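Local coordinates for chloride intracellular channel exc-4 (Caenorhabditis elegans, PDB 2YV9), which may insert into membranes to form chloride channels and is required to regulate the lumen size of the growing excretory canal in the worm, at residues T219-W222 against A223-T227; T270-E273 against K274-S277; L75-Q78 against P79-I83; R203-G206 against L207-G211; E151-P154 against A155-V159. All blocks are in the same frame, centred on the assembly; numbering follows the deposited sequence.

Interaction 1. Residues T219-W222 against A223-T227; sequences THLW and AYILT
Leu226 N donates to Trp222 O at 2.8 Å, with an N-H...O angle of 170°, the straightest of four backbone bonds that wind this first part of helix 219-228, in the all-helical half of a GST fold. Before it in the same i to i+4 series, Ala223 N is bonded to Thr219 O at 2.8 Å, Tyr224 N to His220 O, and Ile225 N to Leu221 O at 2.9 Å. Tyr224 has CG anti to its backbone N (chi1 176°), and its ring runs away from the preceding turn toward helix 190-210, where OH is hydrogen-bonded to Asp192. The indole of Trp222 sits among Arg203, Ile271, Pro272 and Val275, and its NE1 is hydrogen-bonded to Ile214 O. Within the helix the indole is met by Ile225, three residues on. Ile225 places CG1 beside its own backbone N, which carries CD1 back between Leu221 and Trp222: CD1 lies 4.2 Å from Leu221 CG. That same methyl makes a CH-pi contact over one face of the indole, 4.3 Å from the centroid of the six-membered ring and 19° off its normal, shifted toward the rim, with Trp222 CE3 at 4.1 Å from Ile225 CD1.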
loop_
_atom_site.group_PDB
_atom_site.type_symbol
_atom_site.label_atom_id
_atom_site.label_comp_id
_atom_site.label_asym_id
_atom_site.label_seq_id
_atom_site.Cartn_x
_atom_site.Cartn_y
_atom_site.Cartn_z
ATOM N N THR A 219 -3.915 -23.496 -23.742
ATOM C CA THR A 219 -2.611 -24.131 -23.607
ATOM C C THR A 219 -1.453 -23.182 -23.291
ATOM O O THR A 219 -0.530 -23.534 -22.541
ATOM C CB THR A 219 -2.242 -24.853 -24.915
ATOM O OG1 THR A 219 -3.401 -25.520 -25.411
ATOM C CG2 THR A 219 -1.108 -25.825 -24.714
ATOM N N HIS A 220 -1.465 -21.995 -23.915
ATOM C CA HIS A 220 -0.409 -20.997 -23.692
ATOM C C HIS A 220 -0.477 -20.467 -22.263
ATOM O O HIS A 220 0.541 -20.272 -21.619
ATOM C CB HIS A 220 -0.489 -19.857 -24.687
ATOM C CG HIS A 220 0.036 -20.240 -26.041
ATOM N ND1 HIS A 220 -0.715 -20.978 -26.927
ATOM C CD2 HIS A 220 1.274 -20.144 -26.574
ATOM C CE1 HIS A 220 0.021 -21.240 -27.997
ATOM N NE2 HIS A 220 1.239 -20.767 -27.794
ATOM N N LEU A 221 -1.712 -20.255 -21.789
ATOM C CA LEU A 221 -1.909 -19.796 -20.403
ATOM C C LEU A 221 -1.403 -20.863 -19.459
ATOM O O LEU A 221 -0.767 -20.540 -18.447
ATOM C CB LEU A 221 -3.364 -19.522 -20.152
ATOM C CG LEU A 221 -3.771 -19.072 -18.746
ATOM C CD1 LEU A 221 -3.137 -17.782 -18.459
ATOM C CD2 LEU A 221 -5.282 -18.999 -18.641
ATOM N N TRP A 222 -1.763 -22.123 -19.733
ATOM C CA TRP A 222 -1.347 -23.217 -18.837
ATOM C C TRP A 222 0.153 -23.353 -18.888
ATOM O O TRP A 222 0.818 -23.663 -17.887
ATOM C CB TRP A 222 -2.064 -24.515 -19.181
ATOM C CG TRP A 222 -3.375 -24.664 -18.450
ATOM C CD1 TRP A 222 -4.616 -24.579 -18.956
ATOM C CD2 TRP A 222 -3.516 -24.966 -17.068
ATOM N NE1 TRP A 222 -5.549 -24.826 -17.967
ATOM C CE2 TRP A 222 -4.868 -25.046 -16.791
ATOM C CE3 TRP A 222 -2.606 -25.163 -16.034
ATOM C CZ2 TRP A 222 -5.336 -25.293 -15.491
ATOM C CZ3 TRP A 222 -3.062 -25.413 -14.768
ATOM C CH2 TRP A 222 -4.384 -25.491 -14.507
ATOM N N ALA A 223 0.750 -23.113 -20.062
ATOM C CA ALA A 223 2.196 -23.098 -20.133
ATOM C C ALA A 223 2.869 -22.003 -19.256
ATOM O O ALA A 223 3.922 -22.196 -18.654
ATOM C CB ALA A 223 2.677 -22.943 -21.571
ATOM N N TYR A 224 2.220 -20.858 -19.180
ATOM C CA TYR A 224 2.669 -19.752 -18.355
ATOM C C TYR A 224 2.490 -20.116 -16.859
ATOM O O TYR A 224 3.358 -19.833 -16.019
ATOM C CB TYR A 224 1.871 -18.511 -18.743
ATOM C CG TYR A 224 2.124 -17.273 -17.945
ATOM C CD1 TYR A 224 3.190 -16.414 -18.238
ATOM C CD2 TYR A 224 1.266 -16.909 -16.887
ATOM C CE1 TYR A 224 3.427 -15.329 -17.501
ATOM C CE2 TYR A 224 1.521 -15.762 -16.141
ATOM C CZ TYR A 224 2.546 -14.956 -16.484
ATOM O OH TYR A 224 2.810 -13.828 -15.777
ATOM N N ILE A 225 1.405 -20.808 -16.528
ATOM C CA ILE A 225 1.245 -21.279 -15.133
ATOM C C ILE A 225 2.368 -22.299 -14.820
ATOM O O ILE A 225 3.010 -22.282 -13.757
ATOM C CB ILE A 225 -0.153 -21.865 -14.930
ATOM C CG1 ILE A 225 -1.198 -20.729 -15.032
ATOM C CG2 ILE A 225 -0.240 -22.610 -13.559
ATOM C CD1 ILE A 225 -2.624 -21.186 -15.245
ATOM N N LEU A 226 2.625 -23.207 -15.747
ATOM C CA LEU A 226 3.775 -24.110 -15.598
ATOM C C LEU A 226 5.086 -23.352 -15.402
ATOM O O LEU A 226 5.855 -23.693 -14.528
ATOM C CB LEU A 226 3.862 -25.044 -16.792
ATOM C CG LEU A 226 4.992 -26.083 -16.765
ATOM C CD1 LEU A 226 5.135 -26.887 -15.457
ATOM C CD2 LEU A 226 4.831 -27.038 -18.013
ATOM N N THR A 227 5.302 -22.308 -16.195
ATOM C CA THR A 227 6.443 -21.437 -15.997
ATOM C C THR A 227 6.464 -20.932 -14.553
ATOM O O THR A 227 7.483 -20.969 -13.914
ATOM C CB THR A 227 6.464 -20.332 -17.037
ATOM O OG1 THR A 227 6.610 -20.971 -18.322
ATOM C CG2 THR A 227 7.596 -19.389 -16.788
#

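Interaction 2. Residues T270-E273 against K274-S277; sequences TIPE and KVLS
Leu276 N is bonded to Pro272 O at 2.9 Å, arriving nearly in line with the carbonyl; this closes the first turn of the helix. One residue on, Ser277 N donates to Glu273 O at 3.1 Å. A water also lies unusually close to Glu273 O, at 2.5 Å, so the length of that bond is doubtful. The same water is hydrogen-bonded to Ser277 OG at 3.0 Å and appears to bridge the carbonyl to the hydroxyl, which chi1 of -64° puts beside its own backbone N. The apolar contacts gather on another side. Pro272 and Val275 lie side by side and point the same way, with Pro272 CB 3.9 Å from Val275 CG2. The other branch of Val275, CG1, meets Ile271 CG2 at 3.8 Å, the two side chains crossing at about a right angle. The rest of Ile271 turns toward Trp222 of helix 219-228, which Pro272 and Val275 also touch. Ile271 CG2 reaches further to Leu276 CB at 4.1 Å. With Pro272 at the N-cap, this pairs the residue before the cap with the fourth residue after it, the hydrophobic staple at the N-terminus of helix 273-280.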
loop_
_atom_site.group_PDB
_atom_site.type_symbol
_atom_site.label_atom_id
_atom_site.label_comp_id
_atom_site.label_asym_id
_atom_site.label_seq_id
_atom_site.Cartn_x
_atom_site.Cartn_y
_atom_site.Cartn_z
ATOM N N THR A 270 0.431 -28.459 -9.895
ATOM C CA THR A 270 0.230 -29.588 -10.781
ATOM C C THR A 270 -0.611 -29.164 -11.951
ATOM O O THR A 270 -1.713 -28.663 -11.784
ATOM C CB THR A 270 -0.505 -30.671 -10.002
ATOM O OG1 THR A 270 0.390 -31.159 -8.995
ATOM C CG2 THR A 270 -0.942 -31.790 -10.910
ATOM N N ILE A 271 -0.086 -29.384 -13.144
ATOM C CA ILE A 271 -0.761 -29.114 -14.376
ATOM C C ILE A 271 -1.626 -30.318 -14.785
ATOM O O ILE A 271 -1.187 -31.467 -14.665
ATOM C CB ILE A 271 0.297 -28.905 -15.497
ATOM C CG1 ILE A 271 1.293 -27.801 -15.083
ATOM C CG2 ILE A 271 -0.406 -28.597 -16.828
ATOM C CD1 ILE A 271 0.648 -26.444 -14.752
ATOM N N PRO A 272 -2.859 -30.077 -15.260
ATOM C CA PRO A 272 -3.625 -31.238 -15.724
ATOM C C PRO A 272 -2.886 -32.058 -16.802
ATOM O O PRO A 272 -2.109 -31.518 -17.623
ATOM C CB PRO A 272 -4.905 -30.627 -16.295
ATOM C CG PRO A 272 -5.043 -29.338 -15.551
ATOM C CD PRO A 272 -3.637 -28.830 -15.376
ATOM N N GLU A 273 -3.215 -33.351 -16.828
ATOM C CA GLU A 273 -2.462 -34.297 -17.642
ATOM C C GLU A 273 -2.486 -33.994 -19.138
ATOM O O GLU A 273 -1.441 -34.034 -19.813
ATOM C CB GLU A 273 -3.012 -35.719 -17.422
ATOM C CG GLU A 273 -2.346 -36.809 -18.262
ATOM C CD GLU A 273 -2.707 -38.183 -17.742
ATOM O OE1 GLU A 273 -3.755 -38.702 -18.188
ATOM O OE2 GLU A 273 -1.993 -38.673 -16.834
ATOM N N LYS A 274 -3.698 -33.813 -19.662
ATOM C CA LYS A 274 -3.890 -33.611 -21.112
ATOM C C LYS A 274 -3.314 -32.268 -21.493
ATOM O O LYS A 274 -2.807 -32.087 -22.600
ATOM C CB LYS A 274 -5.369 -33.659 -21.467
ATOM C CG LYS A 274 -5.687 -33.508 -22.967
ATOM C CD LYS A 274 -4.829 -34.410 -23.857
ATOM C CE LYS A 274 -5.331 -34.410 -25.290
ATOM N NZ LYS A 274 -4.563 -35.408 -26.086
ATOM N N VAL A 275 -3.357 -31.328 -20.564
ATOM C CA VAL A 275 -2.787 -29.980 -20.807
ATOM C C VAL A 275 -1.266 -30.054 -20.886
ATOM O O VAL A 275 -0.640 -29.407 -21.715
ATOM C CB VAL A 275 -3.190 -29.000 -19.713
ATOM C CG1 VAL A 275 -2.444 -27.644 -19.877
ATOM C CG2 VAL A 275 -4.706 -28.810 -19.689
ATOM N N LEU A 276 -0.651 -30.871 -20.039
ATOM C CA LEU A 276 0.796 -31.009 -20.050
ATOM C C LEU A 276 1.244 -31.646 -21.372
ATOM O O LEU A 276 2.211 -31.212 -21.981
ATOM C CB LEU A 276 1.273 -31.798 -18.826
ATOM C CG LEU A 276 2.777 -31.757 -18.517
ATOM C CD1 LEU A 276 3.367 -30.359 -18.610
ATOM C CD2 LEU A 276 3.077 -32.368 -17.144
ATOM N N SER A 277 0.458 -32.612 -21.837
ATOM C CA SER A 277 0.715 -33.233 -23.133
ATOM C C SER A 277 0.606 -32.197 -24.244
ATOM O O SER A 277 1.512 -32.126 -25.087
ATOM C CB SER A 277 -0.242 -34.390 -23.375
ATOM O OG SER A 277 -0.020 -35.421 -22.417
HETATM O O HOH W 1 0.657 -35.440 -19.519
#

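Interaction 3. Residues L75-Q78 against P79-I83; sequences LGAQ and PPIMI. With CA (calcium ion), chain C.
Ala77 CB and Ile81 CD1 meet at 4.0 Å, the apolar closure of a turn that folds back round two prolines. Ile81 directs CG1 anti to its carbonyl carbon (chi1 -72°), which lays the branch along the backbone of Gln78: Ile81 CG1 is 3.5 Å from Gln78 O. This is the dense side, and Phe70 and Phe74 of helix 68-74 pack on Ile81; Phe70 also touches Pro79, as does Cys40 of helix 38-52. The other side is polar and looser. There a calcium ion is shared by two carbonyls at rather long distances, Gln78 O at 2.9 Å and Pro80 O at 2.7 Å from the metal. These two oxygens are 3.3 Å apart, a spacing that the shared cation probably makes tolerable. A water 2.7 Å from the calcium donates a hydrogen bond to Pro79 O, linking the intervening carbonyl to the site indirectly, and Thr92 O comes in from the loop ahead of helix 94-107. Gln78 packs against Gln78 of the second subunit. The peptide between Pro79 and Pro80 is cis, and a cis-proline leading into strand 81-84 is the hallmark of the thioredoxin fold, which the N-terminal domain of CLIC proteins adopts.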
loop_
_atom_site.group_PDB
_atom_site.type_symbol
_atom_site.label_atom_id
_atom_site.label_comp_id
_atom_site.label_asym_id
_atom_site.label_seq_id
_atom_site.Cartn_x
_atom_site.Cartn_y
_atom_site.Cartn_z
ATOM N N LEU A 75 2.676 1.353 13.732
ATOM C CA LEU A 75 1.618 2.345 13.868
ATOM C C LEU A 75 0.487 2.178 12.872
ATOM O O LEU A 75 0.013 3.156 12.291
ATOM C CB LEU A 75 2.177 3.761 13.789
ATOM C CG LEU A 75 3.179 4.146 14.854
ATOM C CD1 LEU A 75 3.722 5.529 14.597
ATOM C CD2 LEU A 75 2.488 4.112 16.282
ATOM N N GLY A 76 0.022 0.946 12.710
ATOM C CA GLY A 76 -1.160 0.668 11.883
ATOM C C GLY A 76 -0.875 0.330 10.426
ATOM O O GLY A 76 -1.779 0.007 9.657
ATOM N N ALA A 77 0.376 0.457 10.011
ATOM C CA ALA A 77 0.700 0.072 8.648
ATOM C C ALA A 77 0.528 -1.422 8.503
ATOM O O ALA A 77 0.755 -2.164 9.464
ATOM C CB ALA A 77 2.119 0.496 8.328
ATOM N N GLN A 78 0.178 -1.880 7.286
ATOM C CA GLN A 78 -0.043 -3.300 7.046
ATOM C C GLN A 78 1.026 -3.867 6.131
ATOM O O GLN A 78 1.586 -3.097 5.281
ATOM C CB GLN A 78 -1.391 -3.503 6.318
ATOM C CG GLN A 78 -2.594 -3.069 7.159
ATOM C CD GLN A 78 -2.650 -3.816 8.470
ATOM O OE1 GLN A 78 -2.533 -3.228 9.568
ATOM N NE2 GLN A 78 -2.804 -5.122 8.384
ATOM N N PRO A 79 1.271 -5.190 6.246
ATOM C CA PRO A 79 2.151 -5.793 5.281
ATOM C C PRO A 79 1.554 -5.645 3.911
ATOM O O PRO A 79 0.339 -5.533 3.776
ATOM C CB PRO A 79 2.217 -7.263 5.694
ATOM C CG PRO A 79 1.762 -7.302 7.091
ATOM C CD PRO A 79 0.795 -6.190 7.213
ATOM N N PRO A 80 2.417 -5.612 2.879
ATOM C CA PRO A 80 3.871 -5.689 2.957
ATOM C C PRO A 80 4.530 -4.416 3.478
ATOM O O PRO A 80 4.097 -3.281 3.195
ATOM C CB PRO A 80 4.284 -5.866 1.500
ATOM C CG PRO A 80 3.182 -5.194 0.733
ATOM C CD PRO A 80 1.946 -5.407 1.488
ATOM N N ILE A 81 5.591 -4.630 4.259
ATOM C CA ILE A 81 6.425 -3.568 4.785
ATOM C C ILE A 81 7.882 -4.043 4.562
ATOM O O ILE A 81 8.208 -5.195 4.832
ATOM C CB ILE A 81 6.214 -3.328 6.324
ATOM C CG1 ILE A 81 4.862 -2.680 6.538
ATOM C CG2 ILE A 81 7.236 -2.390 6.865
ATOM C CD1 ILE A 81 4.407 -2.792 7.984
ATOM N N MET A 82 8.755 -3.147 4.108
ATOM C CA MET A 82 10.147 -3.465 3.833
ATOM C C MET A 82 11.048 -2.566 4.652
ATOM O O MET A 82 10.808 -1.313 4.715
ATOM C CB MET A 82 10.464 -3.366 2.341
ATOM C CG MET A 82 11.824 -3.971 1.981
ATOM S SD MET A 82 12.046 -4.054 0.190
ATOM C CE MET A 82 12.215 -2.370 -0.314
ATOM N N ILE A 83 12.044 -3.200 5.324
ATOM C CA ILE A 83 12.973 -2.504 6.192
ATOM C C ILE A 83 14.362 -2.559 5.623
ATOM O O ILE A 83 14.798 -3.636 5.147
ATOM C CB ILE A 83 13.066 -3.121 7.618
ATOM C CG1 ILE A 83 11.678 -3.370 8.188
ATOM C CG2 ILE A 83 13.813 -2.173 8.517
ATOM C CD1 ILE A 83 10.883 -2.225 8.191
HETATM CA CA CA C . 2.036 -1.645 2.834
HETATM O O HOH W 2 -0.442 -2.649 2.613
#

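Interaction 4. Residues R203-G206 against L207-G211; sequences RIIG and LSLLG
Arg203 and Leu207, one turn apart, pack through a guanidinium face: Leu207 CD1 sits 3.5 Å from Arg203 NE and 3.7 Å from Arg203 CZ, above the plane and offset toward its rim. The bend of the arginine chain at chi2 (-92°) sets the flat group beneath this methyl. Two more apolar pairs spread from Ile205. Its CD1 lies alongside Leu209 CD1 at 3.9 Å, and its CG2 meets Leu210 CD1 at 4.0 Å. Ser208 instead turns its hydroxyl back on the helix, with chi1 of 67° setting OG between its own N and carbonyl carbon. From there Ser208 OG donates to Ile204 O at 2.8 Å, while Ser208 N reaches the same oxygen from the opposite face of its plane. Outside this shell the backbone widens: Ile205 O accepts from both Leu209 N and Leu210 N, the latter an i to i+5 bond of a pi-type turn. Gly211 N then bonds Gly206 O at 2.7 Å, and Gly211, with positive phi, takes the chain out of helix 190-210. Further out, Asp213 forms a salt bridge with Arg203 NE, and Phe130 of helix 117-140 packs on Ile205 and Leu210. Paired with Asp213 through NE and covered by a methyl over one face, the buried guanidinium has its charge probably balanced locally and its rotation probably restricted.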
loop_
_atom_site.group_PDB
_atom_site.type_symbol
_atom_site.label_atom_id
_atom_site.label_comp_id
_atom_site.label_asym_id
_atom_site.label_seq_id
_atom_site.Cartn_x
_atom_site.Cartn_y
_atom_site.Cartn_z
ATOM N N ARG A 203 -6.816 -20.609 -9.549
ATOM C CA ARG A 203 -6.829 -22.061 -9.735
ATOM C C ARG A 203 -7.243 -22.799 -8.452
ATOM O O ARG A 203 -8.152 -23.628 -8.443
ATOM C CB ARG A 203 -5.458 -22.566 -10.179
ATOM C CG ARG A 203 -5.535 -23.762 -11.081
ATOM C CD ARG A 203 -5.474 -25.069 -10.379
ATOM N NE ARG A 203 -5.803 -26.196 -11.260
ATOM C CZ ARG A 203 -5.102 -27.324 -11.361
ATOM N NH1 ARG A 203 -4.015 -27.530 -10.649
ATOM N NH2 ARG A 203 -5.535 -28.294 -12.148
ATOM N N ILE A 204 -6.580 -22.452 -7.363
ATOM C CA ILE A 204 -6.856 -23.070 -6.048
ATOM C C ILE A 204 -8.273 -22.776 -5.590
ATOM O O ILE A 204 -8.985 -23.684 -5.146
ATOM C CB ILE A 204 -5.843 -22.588 -4.989
ATOM C CG1 ILE A 204 -4.407 -22.992 -5.331
ATOM C CG2 ILE A 204 -6.182 -23.149 -3.579
ATOM C CD1 ILE A 204 -4.220 -24.467 -5.674
ATOM N N ILE A 205 -8.696 -21.522 -5.652
ATOM C CA ILE A 205 -10.046 -21.150 -5.173
ATOM C C ILE A 205 -11.108 -21.749 -6.119
ATOM O O ILE A 205 -12.160 -22.234 -5.703
ATOM C CB ILE A 205 -10.210 -19.641 -5.026
ATOM C CG1 ILE A 205 -9.304 -19.129 -3.919
ATOM C CG2 ILE A 205 -11.701 -19.237 -4.724
ATOM C CD1 ILE A 205 -9.514 -19.850 -2.555
ATOM N N GLY A 206 -10.834 -21.736 -7.421
ATOM C CA GLY A 206 -11.730 -22.443 -8.332
ATOM C C GLY A 206 -11.976 -23.902 -7.999
ATOM O O GLY A 206 -13.161 -24.359 -7.912
ATOM N N LEU A 207 -10.900 -24.664 -7.809
ATOM C CA LEU A 207 -11.042 -26.111 -7.546
ATOM C C LEU A 207 -11.651 -26.315 -6.172
ATOM O O LEU A 207 -12.479 -27.219 -5.995
ATOM C CB LEU A 207 -9.722 -26.881 -7.655
ATOM C CG LEU A 207 -9.233 -27.036 -9.114
ATOM C CD1 LEU A 207 -7.992 -27.899 -9.105
ATOM C CD2 LEU A 207 -10.293 -27.652 -10.013
ATOM N N SER A 208 -11.273 -25.488 -5.208
ATOM C CA SER A 208 -11.626 -25.822 -3.808
ATOM C C SER A 208 -12.982 -25.310 -3.346
ATOM O O SER A 208 -13.694 -26.013 -2.587
ATOM C CB SER A 208 -10.561 -25.339 -2.854
ATOM O OG SER A 208 -10.525 -23.925 -2.831
ATOM N N LEU A 209 -13.337 -24.103 -3.789
ATOM C CA LEU A 209 -14.538 -23.411 -3.391
ATOM C C LEU A 209 -15.594 -23.124 -4.479
ATOM O O LEU A 209 -16.805 -23.087 -4.195
ATOM C CB LEU A 209 -14.170 -22.058 -2.759
ATOM C CG LEU A 209 -13.381 -21.970 -1.451
ATOM C CD1 LEU A 209 -13.069 -20.483 -1.106
ATOM C CD2 LEU A 209 -14.163 -22.635 -0.362
ATOM N N LEU A 210 -15.170 -22.836 -5.701
ATOM C CA LEU A 210 -16.119 -22.318 -6.658
ATOM C C LEU A 210 -16.534 -23.283 -7.749
ATOM O O LEU A 210 -17.437 -22.974 -8.519
ATOM C CB LEU A 210 -15.581 -21.038 -7.282
ATOM C CG LEU A 210 -15.265 -19.828 -6.395
ATOM C CD1 LEU A 210 -14.778 -18.623 -7.124
ATOM C CD2 LEU A 210 -16.472 -19.414 -5.561
ATOM N N GLY A 211 -15.873 -24.419 -7.861
ATOM C CA GLY A 211 -16.395 -25.481 -8.731
ATOM C C GLY A 211 -15.947 -25.395 -10.188
ATOM O O GLY A 211 -16.675 -25.793 -11.081
#

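Interaction 5. Residues E151-P154 against A155-V159; sequences EDLP and AQIKV
The start of helix 155-178 is built here, with Pro154 at the N-cap and the short 3-10 segment 151-152 leading into it. Pro154 O accepts two backbone N-H groups. Lys158 N comes nearly head-on to the carbonyl at 3.0 Å, with an N-H...O angle of 174°, whereas Ile157 N approaches from above the carbonyl plane, also at 3.0 Å and less straight at 147°. Gln156 and Ile157 both touch the proline ring. Gln156 adopts chi1 of 80° and bends again at chi2, which folds its amide back over the ring, with Gln156 OE1 3.4 Å from Pro154 CB and Gln156 NE2 3.6 Å from Pro154 CG. Ile157 CD1 touches Pro154 CG at 3.7 Å, the two side chains meeting at a slant. The other branch of Ile157, CG2, lies 4.1 Å from Leu153 CD1, and those side chains cross at about a right angle. Leu153 also meets the helix through its CB, 3.9 Å from Lys158 CB. Beyond these residues Phe140 of helix 117-140 packs on Leu153, Pro154 and Ile157. Lys158 leads its chain away from the cap, and NZ is hydrogen-bonded to Asn162 OD1. Pro154 O thus satisfies two N-H groups of the first turn, including that of Ile157, whose partner four residues back would lie before the helix, while the aliphatic contacts set the helix start against the end of helix 117-140.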
loop_
_atom_site.group_PDB
_atom_site.type_symbol
_atom_site.label_atom_id
_atom_site.label_comp_id
_atom_site.label_asym_id
_atom_site.label_seq_id
_atom_site.Cartn_x
_atom_site.Cartn_y
_atom_site.Cartn_z
ATOM N N GLU A 151 -22.373 -25.117 -13.773
ATOM C CA GLU A 151 -23.226 -25.342 -14.945
ATOM C C GLU A 151 -24.708 -25.118 -14.640
ATOM O O GLU A 151 -25.479 -24.814 -15.546
ATOM C CB GLU A 151 -23.007 -26.759 -15.510
ATOM C CG GLU A 151 -23.443 -27.880 -14.601
ATOM C CD GLU A 151 -23.018 -29.234 -15.119
ATOM O OE1 GLU A 151 -23.493 -29.639 -16.208
ATOM O OE2 GLU A 151 -22.208 -29.895 -14.428
ATOM N N ASP A 152 -25.095 -25.231 -13.370
ATOM C CA ASP A 152 -26.490 -24.976 -12.949
ATOM C C ASP A 152 -26.800 -23.544 -12.522
ATOM O O ASP A 152 -27.899 -23.278 -12.028
ATOM C CB ASP A 152 -26.887 -25.910 -11.803
ATOM C CG ASP A 152 -26.717 -27.364 -12.158
ATOM O OD1 ASP A 152 -26.895 -27.681 -13.350
ATOM O OD2 ASP A 152 -26.413 -28.178 -11.249
ATOM N N LEU A 153 -25.871 -22.612 -12.695
ATOM C CA LEU A 153 -26.068 -21.282 -12.143
ATOM C C LEU A 153 -26.971 -20.456 -13.021
ATOM O O LEU A 153 -26.875 -20.556 -14.242
ATOM C CB LEU A 153 -24.734 -20.542 -12.013
ATOM C CG LEU A 153 -23.806 -21.083 -10.934
ATOM C CD1 LEU A 153 -22.447 -20.435 -11.050
ATOM C CD2 LEU A 153 -24.448 -20.833 -9.527
ATOM N N PRO A 154 -27.817 -19.603 -12.407
ATOM C CA PRO A 154 -28.672 -18.716 -13.198
ATOM C C PRO A 154 -27.839 -17.626 -13.874
ATOM O O PRO A 154 -26.734 -17.319 -13.414
ATOM C CB PRO A 154 -29.609 -18.112 -12.145
ATOM C CG PRO A 154 -28.782 -18.097 -10.901
ATOM C CD PRO A 154 -27.978 -19.364 -10.957
ATOM N N ALA A 155 -28.353 -17.010 -14.944
ATOM C CA ALA A 155 -27.516 -16.134 -15.751
ATOM C C ALA A 155 -26.812 -14.996 -15.008
ATOM O O ALA A 155 -25.678 -14.654 -15.341
ATOM C CB ALA A 155 -28.311 -15.571 -16.923
ATOM N N GLN A 156 -27.467 -14.396 -14.002
ATOM C CA GLN A 156 -26.884 -13.226 -13.333
ATOM C C GLN A 156 -25.709 -13.568 -12.394
ATOM O O GLN A 156 -24.938 -12.659 -12.040
ATOM C CB GLN A 156 -27.937 -12.414 -12.567
ATOM C CG GLN A 156 -28.335 -12.977 -11.188
ATOM C CD GLN A 156 -29.184 -14.229 -11.254
ATOM O OE1 GLN A 156 -29.450 -14.758 -12.325
ATOM N NE2 GLN A 156 -29.615 -14.728 -10.086
ATOM N N ILE A 157 -25.548 -14.852 -12.083
ATOM C CA ILE A 157 -24.371 -15.323 -11.368
ATOM C C ILE A 157 -23.332 -15.883 -12.354
ATOM O O ILE A 157 -22.143 -15.594 -12.244
ATOM C CB ILE A 157 -24.745 -16.343 -10.326
ATOM C CG1 ILE A 157 -25.766 -15.702 -9.375
ATOM C CG2 ILE A 157 -23.514 -16.811 -9.503
ATOM C CD1 ILE A 157 -26.330 -16.615 -8.577
ATOM N N LYS A 158 -23.819 -16.684 -13.301
ATOM C CA LYS A 158 -22.901 -17.344 -14.238
ATOM C C LYS A 158 -22.154 -16.369 -15.141
ATOM O O LYS A 158 -20.985 -16.645 -15.533
ATOM C CB LYS A 158 -23.627 -18.360 -15.093
ATOM C CG LYS A 158 -22.625 -19.314 -15.783
ATOM C CD LYS A 158 -23.286 -20.507 -16.357
ATOM C CE LYS A 158 -22.282 -21.442 -16.982
ATOM N NZ LYS A 158 -21.564 -20.844 -18.155
ATOM N N VAL A 159 -22.738 -15.205 -15.425
ATOM C CA VAL A 159 -22.049 -14.193 -16.239
ATOM C C VAL A 159 -20.658 -13.805 -15.691
ATOM O O VAL A 159 -19.731 -13.642 -16.464
ATOM C CB VAL A 159 -22.904 -12.910 -16.537
ATOM C CG1 VAL A 159 -23.306 -12.184 -15.279
ATOM C CG2 VAL A 159 -22.134 -11.950 -17.483
#

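Overall arrangement
Interactions 1, 2 and 4 form one connected patch of the helical half. Trp222 of interaction 1 is the common piece: its CZ3 is 3.5 Å from Pro272 CD of interaction 2, and its CH2 is 3.6 Å from Arg203 NE of interaction 4. Interactions 2 and 4 also meet directly, where Pro272 CG lies 3.6 Å from Arg203 NH2. Interaction 5 stands beside this group, its nearest atoms about 6 Å from those of interaction 4, and both pack on helix 117-140. Interaction 3, with the calcium ion, belongs to the thioredoxin-like half; its centre is about 30 Å from that of interaction 4 and about 40 Å from that of interaction 5.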